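Local coordinates for protein UDP-glucose:anthocyanidin 3-O-glucosyltransferase (Clitoria ternatea, PDB 4REL) that belongs to a glycosyltransferase family with the GT-B fold, in which two Rossmann-like domains face each other across a cleft, at residues Lys4-Ile9 with Glu98-Glu103; Phe12-His17 with Asp83-Thr88; Asn92-Ile97 with Ala124-Val129; Ser119-Ala124 with Val129-Phe134. All blocks are in the same frame, centred on the assembly; numbering follows the deposited sequence. Where two conformers were deposited one is given.

How the contacts relate
All four contacts lie in the domain built around the seven-stranded parallel sheet whose first strand in the chain, 6-10, lies inside the sheet. Contact 1 packs helix 89-104 on that strand, and contact 3 joins the same helix to helix 119-127; their centres are about 10 Å apart and A8 touches I97. Contact 4, its centre about 8 Å from that of contact 3, shares A124 and V129 with it and brings helix 119-127 back onto strand 131-135. Contact 2 lies beside bound KMP, its centre about 16 to 21 Å from the others; its segments fall between those of contact 1, and F85 packs on N92 and L93. The helices are thus tied to one sheet.

Contact 1: residues Lys4-Ile9 with Glu98-Glu103; sequences KQHVAI and ELAVAE
The imidazole of H6 meets the methyl group of A100 edge-on: A100 CB lies in the plane of the ring, beyond the side formed by CE1 and NE2. The fit is even, since A100 CB is 3.8 Å from both H6 CE1 and H6 NE2. Closer still, H6 CE1 is 3.7 Å from A100 O, which stands oblique to the ring, and it is 4.2 Å from V101 N, near the ring plane. No hydrogen bond crosses the contact, and only 107 Å² is buried, nearly all of it on H6, A100 and V101. The reach of the histidine follows from its first torsion: CG swings anti to the backbone N (chi1 178°), carrying the ring out from strand 6-9 to the helix surface, where it meets the methyl of A100. Both ring nitrogens are used elsewhere. ND1 is bonded to the carbonyl oxygen of Q106 and NE2 to the hydroxyl of S38, which together fix the rotation of the ring; ND1, facing a carbonyl oxygen, probably carries a proton. A100 O in turn has T104 OG1 as a partner one turn further along the helix. The contact is plain packing of a helix on a parallel sheet. Strand 6-10 runs between strands 36-42 and 110-114, with V7 bonded through its backbone to S36 and S38 and A8 to C110. Helix 89-104 packs against the sheet, A100 also resting on S38 and on F62 of strand 59-64, while I97 covers A8.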
# COMPACT_ATOMS: atom_id res chain seq x y z
N LYS A 4 -10.55 -29.18 11.45
CA LYS A 4 -9.28 -28.90 12.07
C LYS A 4 -8.48 -27.91 11.24
O LYS A 4 -7.27 -27.79 11.43
CB LYS A 4 -8.47 -30.19 12.27
CG LYS A 4 -9.18 -31.23 13.12
CD LYS A 4 -8.24 -32.37 13.53
CE LYS A 4 -8.91 -33.33 14.52
NZ LYS A 4 -8.07 -34.54 14.80
N GLN A 5 -9.14 -27.22 10.31
CA GLN A 5 -8.46 -26.22 9.48
C GLN A 5 -8.02 -25.03 10.34
O GLN A 5 -8.81 -24.47 11.10
CB GLN A 5 -9.34 -25.73 8.32
CG GLN A 5 -9.78 -26.84 7.35
CD GLN A 5 -8.65 -27.78 6.98
OE1 GLN A 5 -8.50 -28.85 7.58
NE2 GLN A 5 -7.86 -27.39 5.99
N HIS A 6 -6.75 -24.66 10.21
CA HIS A 6 -6.18 -23.65 11.09
C HIS A 6 -5.12 -22.85 10.35
O HIS A 6 -4.03 -23.35 10.07
CB HIS A 6 -5.59 -24.31 12.34
CG HIS A 6 -4.93 -23.35 13.29
ND1 HIS A 6 -4.09 -23.77 14.30
CD2 HIS A 6 -5.03 -22.01 13.41
CE1 HIS A 6 -3.67 -22.71 14.98
NE2 HIS A 6 -4.22 -21.64 14.46
N VAL A 7 -5.45 -21.60 10.05
CA VAL A 7 -4.58 -20.74 9.27
C VAL A 7 -3.83 -19.81 10.23
O VAL A 7 -4.44 -19.14 11.07
CB VAL A 7 -5.40 -19.90 8.28
CG1 VAL A 7 -4.49 -19.02 7.43
CG2 VAL A 7 -6.23 -20.81 7.40
N ALA A 8 -2.50 -19.79 10.12
CA ALA A 8 -1.72 -18.83 10.89
C ALA A 8 -1.37 -17.70 9.95
O ALA A 8 -1.02 -17.94 8.79
CB ALA A 8 -0.45 -19.48 11.42
N ILE A 9 -1.46 -16.47 10.45
CA ILE A 9 -1.25 -15.29 9.63
C ILE A 9 -0.16 -14.41 10.22
O ILE A 9 -0.21 -14.07 11.41
CB ILE A 9 -2.55 -14.47 9.48
CG1 ILE A 9 -3.65 -15.33 8.84
CG2 ILE A 9 -2.30 -13.22 8.63
CD1 ILE A 9 -4.69 -15.83 9.83
N GLU A 98 3.27 -21.57 18.31
CA GLU A 98 3.06 -22.30 19.57
C GLU A 98 1.84 -21.78 20.31
O GLU A 98 0.96 -22.55 20.68
CB GLU A 98 4.30 -22.23 20.47
CG GLU A 98 4.06 -22.83 21.84
CD GLU A 98 5.02 -22.31 22.90
OE1 GLU A 98 6.17 -21.91 22.57
OE2 GLU A 98 4.61 -22.28 24.07
N LEU A 99 1.77 -20.46 20.51
CA LEU A 99 0.61 -19.86 21.17
C LEU A 99 -0.71 -20.20 20.46
O LEU A 99 -1.72 -20.48 21.10
CB LEU A 99 0.78 -18.34 21.24
CG LEU A 99 1.98 -17.88 22.06
CD1 LEU A 99 2.13 -16.37 21.94
CD2 LEU A 99 1.81 -18.29 23.51
N ALA A 100 -0.69 -20.16 19.13
CA ALA A 100 -1.90 -20.45 18.34
C ALA A 100 -2.32 -21.91 18.46
O ALA A 100 -3.51 -22.24 18.62
CB ALA A 100 -1.67 -20.08 16.88
N VAL A 101 -1.34 -22.80 18.43
CA VAL A 101 -1.62 -24.22 18.54
C VAL A 101 -2.13 -24.53 19.95
O VAL A 101 -3.07 -25.31 20.12
CB VAL A 101 -0.36 -25.05 18.18
CG1 VAL A 101 -0.55 -26.50 18.57
CG2 VAL A 101 -0.06 -24.92 16.68
N ALA A 102 -1.54 -23.90 20.96
CA ALA A 102 -1.95 -24.15 22.34
C ALA A 102 -3.39 -23.70 22.59
O ALA A 102 -4.16 -24.38 23.27
CB ALA A 102 -0.99 -23.49 23.33
N GLU A 103 -3.78 -22.55 22.03
CA GLU A 103 -5.11 -22.00 22.26
C GLU A 103 -6.18 -22.77 21.49
O GLU A 103 -7.25 -23.10 22.03
CB GLU A 103 -5.16 -20.51 21.91
CG GLU A 103 -6.56 -19.88 21.95
CD GLU A 103 -7.16 -19.86 23.34
OE1 GLU A 103 -6.41 -20.04 24.32
OE2 GLU A 103 -8.38 -19.67 23.46

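Contact 2: residues Phe12-His17 with Asp83-Thr88; sequences FPFGSH and DLFLST. With KMP (3,5,7-trihydroxy-2-(4-hydroxyphenyl)-4H-chromen-4-one), chain B.
P13 points its CG-CD edge into the face of F85 in a CH-pi contact: P13 CG stands 3.5 Å from the centroid of the F85 ring and only 3° off its normal, and P13 CD is equally close to F85 CE2. The two come from opposite directions, F85 reaching out from its helix with CG anti to the backbone N (chi1 174°). P13 is the centre of an inverse gamma turn, closed by the bond from F14 N to F12 O. Apolar contacts flank this pair. The edge of the F14 ring meets the helix, F14 CZ lying 3.8 Å from F85 CB, and F12 CE1 touches L86 CD2 more loosely, at 4.3 Å with the methyl near the ring plane. The rings also lean on one another: F14 CD2 sits over the centre of F12, and F12 CD2 over the centre of the H17 imidazole. No hydrogen bond joins loop and helix. At the helix end F85 O accepts from both T88 N and T88 OG1, the hydroxyl lying in the carbonyl plane at 2.7 Å from that oxygen. H17 NE2 is bonded to O27 of KMP; at 2.5 Å the bond is unusually short and its exact length doubtful. KMP C10 and O27 lie near the imidazole plane, and either bonded atom could be the donor. D114 holds H17 ND1 from behind and so orients the ring. A histidine at the end of the loop after the first strand, paired with an aspartate on strand 110-114, is characteristic of the ligand pocket in plant GT-B glycosyltransferases.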
# COMPACT_ATOMS: atom_id res chain seq x y z
N PHE A 12 3.41 -8.20 8.04
CA PHE A 12 4.58 -7.35 8.24
C PHE A 12 4.05 -6.30 9.21
O PHE A 12 3.16 -5.52 8.87
CB PHE A 12 5.00 -6.74 6.90
CG PHE A 12 6.31 -5.99 6.93
CD1 PHE A 12 7.48 -6.61 7.35
CD2 PHE A 12 6.37 -4.69 6.48
CE1 PHE A 12 8.70 -5.90 7.35
CE2 PHE A 12 7.57 -3.98 6.48
CZ PHE A 12 8.73 -4.59 6.90
N PRO A 13 4.57 -6.30 10.45
CA PRO A 13 3.85 -5.65 11.56
C PRO A 13 4.07 -4.14 11.65
O PRO A 13 4.41 -3.59 12.71
CB PRO A 13 4.40 -6.38 12.79
CG PRO A 13 5.84 -6.69 12.39
CD PRO A 13 5.76 -7.03 10.91
N PHE A 14 3.83 -3.47 10.52
CA PHE A 14 4.08 -2.03 10.40
C PHE A 14 3.01 -1.32 9.60
O PHE A 14 2.74 -1.69 8.45
CB PHE A 14 5.45 -1.81 9.75
CG PHE A 14 6.56 -2.42 10.53
CD1 PHE A 14 7.07 -1.76 11.65
CD2 PHE A 14 7.07 -3.67 10.20
CE1 PHE A 14 8.09 -2.33 12.41
CE2 PHE A 14 8.08 -4.25 10.96
CZ PHE A 14 8.59 -3.58 12.06
N GLY A 15 2.41 -0.31 10.22
CA GLY A 15 1.47 0.61 9.57
C GLY A 15 0.65 0.11 8.39
O GLY A 15 -0.32 -0.61 8.57
N SER A 16 1.08 0.50 7.19
CA SER A 16 0.27 0.33 5.99
C SER A 16 0.08 -1.13 5.58
O SER A 16 -0.80 -1.44 4.78
CB SER A 16 0.89 1.11 4.83
OG SER A 16 2.17 0.60 4.51
N HIS A 17 0.91 -2.02 6.11
CA HIS A 17 0.74 -3.44 5.79
C HIS A 17 -0.33 -4.12 6.62
O HIS A 17 -0.74 -5.23 6.30
CB HIS A 17 2.07 -4.18 5.97
CG HIS A 17 3.09 -3.81 4.95
ND1 HIS A 17 3.50 -4.68 3.97
CD2 HIS A 17 3.76 -2.65 4.74
CE1 HIS A 17 4.41 -4.08 3.20
NE2 HIS A 17 4.57 -2.85 3.65
N ASP A 83 14.24 -3.76 10.32
CA ASP A 83 15.39 -4.66 10.50
C ASP A 83 15.29 -5.44 11.81
O ASP A 83 15.54 -6.65 11.84
CB ASP A 83 16.69 -3.86 10.53
CG ASP A 83 17.07 -3.26 9.17
OD1 ASP A 83 16.61 -3.76 8.13
OD2 ASP A 83 17.86 -2.30 9.16
N LEU A 84 14.96 -4.74 12.90
CA LEU A 84 14.94 -5.37 14.22
C LEU A 84 13.89 -6.47 14.28
O LEU A 84 14.15 -7.56 14.81
CB LEU A 84 14.72 -4.34 15.33
CG LEU A 84 15.92 -3.41 15.61
CD1 LEU A 84 15.56 -2.33 16.62
CD2 LEU A 84 17.12 -4.22 16.10
N PHE A 85 12.71 -6.22 13.71
CA PHE A 85 11.72 -7.29 13.65
C PHE A 85 12.19 -8.44 12.76
O PHE A 85 12.07 -9.60 13.14
CB PHE A 85 10.36 -6.80 13.12
CG PHE A 85 9.38 -7.91 12.92
CD1 PHE A 85 8.79 -8.54 14.02
CD2 PHE A 85 9.08 -8.37 11.65
CE1 PHE A 85 7.90 -9.58 13.85
CE2 PHE A 85 8.19 -9.42 11.47
CZ PHE A 85 7.59 -10.02 12.57
N LEU A 86 12.69 -8.13 11.57
CA LEU A 86 13.10 -9.20 10.68
C LEU A 86 14.23 -10.02 11.31
O LEU A 86 14.33 -11.23 11.07
CB LEU A 86 13.50 -8.66 9.30
CG LEU A 86 12.38 -8.05 8.46
CD1 LEU A 86 12.95 -7.27 7.26
CD2 LEU A 86 11.41 -9.12 7.98
N SER A 87 15.07 -9.38 12.12
CA SER A 87 16.20 -10.08 12.73
C SER A 87 15.78 -11.13 13.75
O SER A 87 16.60 -11.96 14.15
CB SER A 87 17.18 -9.09 13.38
OG SER A 87 16.69 -8.64 14.64
N THR A 88 14.51 -11.12 14.17
CA THR A 88 14.05 -12.10 15.16
C THR A 88 13.90 -13.50 14.57
O THR A 88 13.77 -14.46 15.31
CB THR A 88 12.72 -11.71 15.82
OG1 THR A 88 11.70 -11.62 14.83
CG2 THR A 88 12.83 -10.38 16.53
C1 KMP B . 10.10 -1.33 -1.86
C2 KMP B . 8.78 -1.48 -1.45
C3 KMP B . 8.42 -1.11 -0.06
C4 KMP B . 9.47 -0.59 0.84
C5 KMP B . 10.76 -0.48 0.34
C6 KMP B . 11.06 -0.84 -0.98
C9 KMP B . 7.03 -1.25 0.43
C10 KMP B . 6.76 -0.86 1.83
C11 KMP B . 7.89 -0.35 2.67
C14 KMP B . 7.70 0.07 4.09
C15 KMP B . 6.55 -0.23 4.81
C16 KMP B . 6.41 0.18 6.13
C17 KMP B . 7.43 0.90 6.74
C18 KMP B . 8.58 1.20 6.03
C19 KMP B . 8.72 0.79 4.72
O12 KMP B . 9.16 -0.24 2.14
O13 KMP B . 6.13 -1.68 -0.33
O24 KMP B . 7.28 1.30 8.03
O27 KMP B . 5.48 -0.97 2.29
O29 KMP B . 12.34 -0.72 -1.41
O30 KMP B . 7.83 -1.96 -2.29

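Contact 3: residues Asn92-Ile97 with Ala124-Val129; sequences NLRKGI and AQTLNV
R94 leaves its helix with CG beside the backbone N (chi1 -65°) and runs fully extended from CG to NE, long enough to bring its guanidinium across to T126. The threonine has a similar first torsion (chi1 -70°), which turns OG1 to the same gap, and the two side chains cross at about a right angle. R94 NH2 donates to T126 OG1 at 3.0 Å, but the N-H points well off the oxygen (131°) and the bond is weak. Each group has a stronger partner: R94 NH1 forms a salt bridge with D91 one turn back on its own helix, and T126 OG1 is bonded to the carbonyl oxygen of L122. Arginine was deposited in two conformers, in keeping with a loose grip at the solvent-facing margin. Deeper in, the branch methyl I97 CG2 meets L127 CD1 at 4.2 Å, a light apolar touch. Helix 119-127 stops just past these residues in a Schellman motif, with N128 at positive phi, V129 N bonded to A124 O at 3.0 Å and a weak bond from N128 N to Q125 O. The contact joins two neighbouring helices on one side of the sheet, R94 and I97 of helix 89-104 meeting the last turn of helix 119-127; I97 also rests on A8 and F10 of strand 6-10, and L93 packs on S119, S120 and V123.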
# COMPACT_ATOMS: atom_id res chain seq x y z
N ASN A 92 11.15 -16.66 16.39
CA ASN A 92 10.16 -15.76 16.95
C ASN A 92 8.79 -16.04 16.34
O ASN A 92 7.77 -16.03 17.04
CB ASN A 92 10.58 -14.31 16.69
CG ASN A 92 9.67 -13.30 17.36
OD1 ASN A 92 9.18 -13.51 18.48
ND2 ASN A 92 9.44 -12.18 16.68
N LEU A 93 8.75 -16.30 15.04
CA LEU A 93 7.49 -16.64 14.40
C LEU A 93 6.92 -17.93 14.95
O LEU A 93 5.70 -18.07 15.12
CB LEU A 93 7.66 -16.75 12.88
CG LEU A 93 8.27 -15.54 12.19
CD1 LEU A 93 8.32 -15.82 10.68
CD2 LEU A 93 7.45 -14.30 12.47
N ARG A 94 7.80 -18.89 15.25
CA ARG A 94 7.35 -20.18 15.78
C ARG A 94 6.82 -20.06 17.20
O ARG A 94 6.08 -20.91 17.67
CB ARG A 94 8.47 -21.23 15.71
CG ARG A 94 8.88 -21.59 14.28
CD ARG A 94 10.01 -22.61 14.25
NE ARG A 94 10.37 -22.98 12.88
CZ ARG A 94 11.53 -22.70 12.30
NH1 ARG A 94 12.49 -22.07 12.97
NH2 ARG A 94 11.74 -23.07 11.04
N LYS A 95 7.21 -19.00 17.90
CA LYS A 95 6.62 -18.77 19.22
C LYS A 95 5.14 -18.41 19.01
O LYS A 95 4.27 -18.84 19.76
CB LYS A 95 7.37 -17.67 19.98
CG LYS A 95 7.15 -17.70 21.49
CD LYS A 95 5.93 -16.89 21.92
CE LYS A 95 6.14 -15.40 21.69
NZ LYS A 95 5.23 -14.56 22.53
N GLY A 96 4.86 -17.64 17.96
CA GLY A 96 3.48 -17.35 17.59
C GLY A 96 2.70 -18.61 17.24
O GLY A 96 1.54 -18.75 17.63
N ILE A 97 3.33 -19.50 16.48
CA ILE A 97 2.67 -20.76 16.11
C ILE A 97 2.32 -21.53 17.38
O ILE A 97 1.21 -22.07 17.52
CB ILE A 97 3.56 -21.63 15.21
CG1 ILE A 97 3.88 -20.91 13.88
CG2 ILE A 97 2.93 -23.02 14.99
CD1 ILE A 97 2.69 -20.75 12.95
N ALA A 124 6.67 -22.45 7.38
CA ALA A 124 5.72 -23.28 6.64
C ALA A 124 6.38 -24.57 6.17
O ALA A 124 5.78 -25.64 6.23
CB ALA A 124 5.14 -22.51 5.47
N GLN A 125 7.63 -24.47 5.72
CA GLN A 125 8.33 -25.65 5.23
C GLN A 125 8.62 -26.64 6.35
O GLN A 125 8.50 -27.86 6.17
CB GLN A 125 9.60 -25.24 4.46
CG GLN A 125 9.28 -24.59 3.12
CD GLN A 125 10.50 -23.94 2.49
OE1 GLN A 125 11.48 -23.65 3.17
NE2 GLN A 125 10.42 -23.69 1.19
N THR A 126 8.96 -26.12 7.53
CA THR A 126 9.17 -26.94 8.71
C THR A 126 7.90 -27.71 9.12
O THR A 126 7.96 -28.89 9.48
CB THR A 126 9.65 -26.08 9.88
OG1 THR A 126 10.99 -25.64 9.61
CG2 THR A 126 9.63 -26.86 11.17
N LEU A 127 6.76 -27.04 9.03
CA LEU A 127 5.48 -27.65 9.39
C LEU A 127 4.91 -28.50 8.25
O LEU A 127 3.91 -29.22 8.44
CB LEU A 127 4.47 -26.56 9.78
CG LEU A 127 4.83 -25.70 10.98
CD1 LEU A 127 3.79 -24.61 11.18
CD2 LEU A 127 4.96 -26.57 12.24
N ASN A 128 5.52 -28.39 7.08
CA ASN A 128 5.00 -29.00 5.85
C ASN A 128 3.57 -28.56 5.53
O ASN A 128 2.68 -29.39 5.30
CB ASN A 128 5.09 -30.53 5.89
CG ASN A 128 4.89 -31.16 4.52
OD1 ASN A 128 5.30 -30.60 3.50
ND2 ASN A 128 4.25 -32.33 4.49
N VAL A 129 3.36 -27.24 5.52
CA VAL A 129 2.06 -26.67 5.15
C VAL A 129 2.25 -25.68 4.01
O VAL A 129 3.35 -25.14 3.84
CB VAL A 129 1.37 -25.94 6.34
CG1 VAL A 129 1.11 -26.89 7.50
CG2 VAL A 129 2.22 -24.74 6.80

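Contact 4: residues Ser119-Ala124 with Val129-Phe134; sequences SSLLVA and VPWIAF
L121 covers one face of the W131 indole at the centre of a beta-alpha-beta unit in the Rossmann-like domain, where strand 110-114 leads through helix 119-127 to strand 131-135. L121 CB sits 3.7 Å above the ring plane, and L121 CA adds a CH-pi contact over the five-membered ring, nearly on its normal. The leucine crosses the indole at about a right angle, and its CD1 reaches 3.8 Å from W131 CE3. What lifts the indole off the sheet is its first torsion, CG anti to the backbone N (chi1 -171°), which lays it under the helix. Next along the helix, the methyl A124 CB packs on W131 CB at 3.8 Å and on V129 CG2, filling the angle where the chain turns back. Helix and strand run almost antiparallel: the axes of the short segments 119-124 and 131-134 approach to 8.9 Å with 162° between directions, as expected when a helix returns the chain to a parallel sheet. The turn between them is closed by the bond from V129 N to A124 O. On its other sides W131 touches I111 and A113 of strand 110-114 and A206, so the indole is buried and its N-H needs a partner. That is found at the polar edge, on S120, whose hydroxyl is also bonded to the carbonyl oxygen of V117. L121 N, itself a donor, stands over the indole face and cannot accept from W131 NE1, which donates to S120 OG at 2.8 Å, with the oxygen tilted 16° out of the ring plane.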
# COMPACT_ATOMS: atom_id res chain seq x y z
N SER A 119 10.89 -15.16 6.50
CA SER A 119 11.17 -16.23 7.47
C SER A 119 9.96 -17.14 7.68
O SER A 119 10.10 -18.29 8.10
CB SER A 119 11.62 -15.65 8.82
OG SER A 119 12.93 -15.12 8.71
N SER A 120 8.76 -16.64 7.39
CA SER A 120 7.57 -17.46 7.56
C SER A 120 7.48 -18.59 6.54
O SER A 120 6.78 -19.58 6.76
CB SER A 120 6.28 -16.62 7.59
OG SER A 120 6.02 -16.03 6.33
N LEU A 121 8.20 -18.47 5.42
CA LEU A 121 8.26 -19.58 4.48
C LEU A 121 9.02 -20.75 5.09
O LEU A 121 8.63 -21.91 4.91
CB LEU A 121 8.89 -19.14 3.15
CG LEU A 121 9.27 -20.26 2.18
CD1 LEU A 121 8.07 -21.07 1.71
CD2 LEU A 121 10.00 -19.66 0.98
N LEU A 122 10.09 -20.45 5.81
CA LEU A 122 10.86 -21.48 6.50
C LEU A 122 9.97 -22.18 7.52
O LEU A 122 10.05 -23.41 7.69
CB LEU A 122 12.07 -20.88 7.22
CG LEU A 122 13.15 -20.23 6.38
CD1 LEU A 122 14.23 -19.64 7.29
CD2 LEU A 122 13.74 -21.24 5.42
N VAL A 123 9.13 -21.40 8.19
CA VAL A 123 8.20 -21.93 9.19
C VAL A 123 7.21 -22.88 8.51
O VAL A 123 6.94 -23.98 9.00
CB VAL A 123 7.45 -20.80 9.92
CG1 VAL A 123 6.34 -21.36 10.82
CG2 VAL A 123 8.42 -19.98 10.75
N ALA A 124 6.67 -22.45 7.38
CA ALA A 124 5.72 -23.28 6.64
C ALA A 124 6.38 -24.57 6.17
O ALA A 124 5.78 -25.64 6.23
CB ALA A 124 5.14 -22.51 5.47
N VAL A 129 3.36 -27.24 5.52
CA VAL A 129 2.06 -26.67 5.15
C VAL A 129 2.25 -25.68 4.01
O VAL A 129 3.35 -25.14 3.84
CB VAL A 129 1.37 -25.94 6.34
CG1 VAL A 129 1.11 -26.89 7.50
CG2 VAL A 129 2.22 -24.74 6.80
N PRO A 130 1.20 -25.43 3.23
CA PRO A 130 1.33 -24.42 2.18
C PRO A 130 1.62 -23.02 2.71
O PRO A 130 1.14 -22.63 3.79
CB PRO A 130 -0.04 -24.44 1.48
CG PRO A 130 -0.96 -25.18 2.40
CD PRO A 130 -0.10 -26.13 3.18
N TRP A 131 2.40 -22.26 1.95
CA TRP A 131 2.72 -20.89 2.28
C TRP A 131 2.10 -19.97 1.23
O TRP A 131 2.41 -20.07 0.04
CB TRP A 131 4.23 -20.68 2.31
CG TRP A 131 4.67 -19.34 2.85
CD1 TRP A 131 4.51 -18.87 4.12
CD2 TRP A 131 5.34 -18.30 2.12
NE1 TRP A 131 5.05 -17.61 4.23
CE2 TRP A 131 5.56 -17.23 3.02
CE3 TRP A 131 5.78 -18.17 0.79
CZ2 TRP A 131 6.21 -16.05 2.64
CZ3 TRP A 131 6.43 -17.00 0.42
CH2 TRP A 131 6.63 -15.95 1.33
N ILE A 132 1.22 -19.09 1.68
CA ILE A 132 0.52 -18.18 0.79
C ILE A 132 1.05 -16.78 1.07
O ILE A 132 0.95 -16.29 2.18
CB ILE A 132 -1.00 -18.23 1.04
CG1 ILE A 132 -1.53 -19.63 0.73
CG2 ILE A 132 -1.70 -17.17 0.20
CD1 ILE A 132 -3.00 -19.83 1.06
N ALA A 133 1.64 -16.16 0.05
CA ALA A 133 2.24 -14.84 0.22
C ALA A 133 1.25 -13.74 -0.17
O ALA A 133 0.58 -13.84 -1.20
CB ALA A 133 3.54 -14.72 -0.59
N PHE A 134 1.17 -12.71 0.67
CA PHE A 134 0.24 -11.60 0.44
C PHE A 134 1.05 -10.38 0.02
O PHE A 134 2.09 -10.08 0.62
CB PHE A 134 -0.54 -11.32 1.74
CG PHE A 134 -1.52 -10.17 1.66
CD1 PHE A 134 -2.65 -10.26 0.86
CD2 PHE A 134 -1.32 -9.01 2.42
CE1 PHE A 134 -3.57 -9.21 0.80
CE2 PHE A 134 -2.24 -7.95 2.37
CZ PHE A 134 -3.37 -8.06 1.55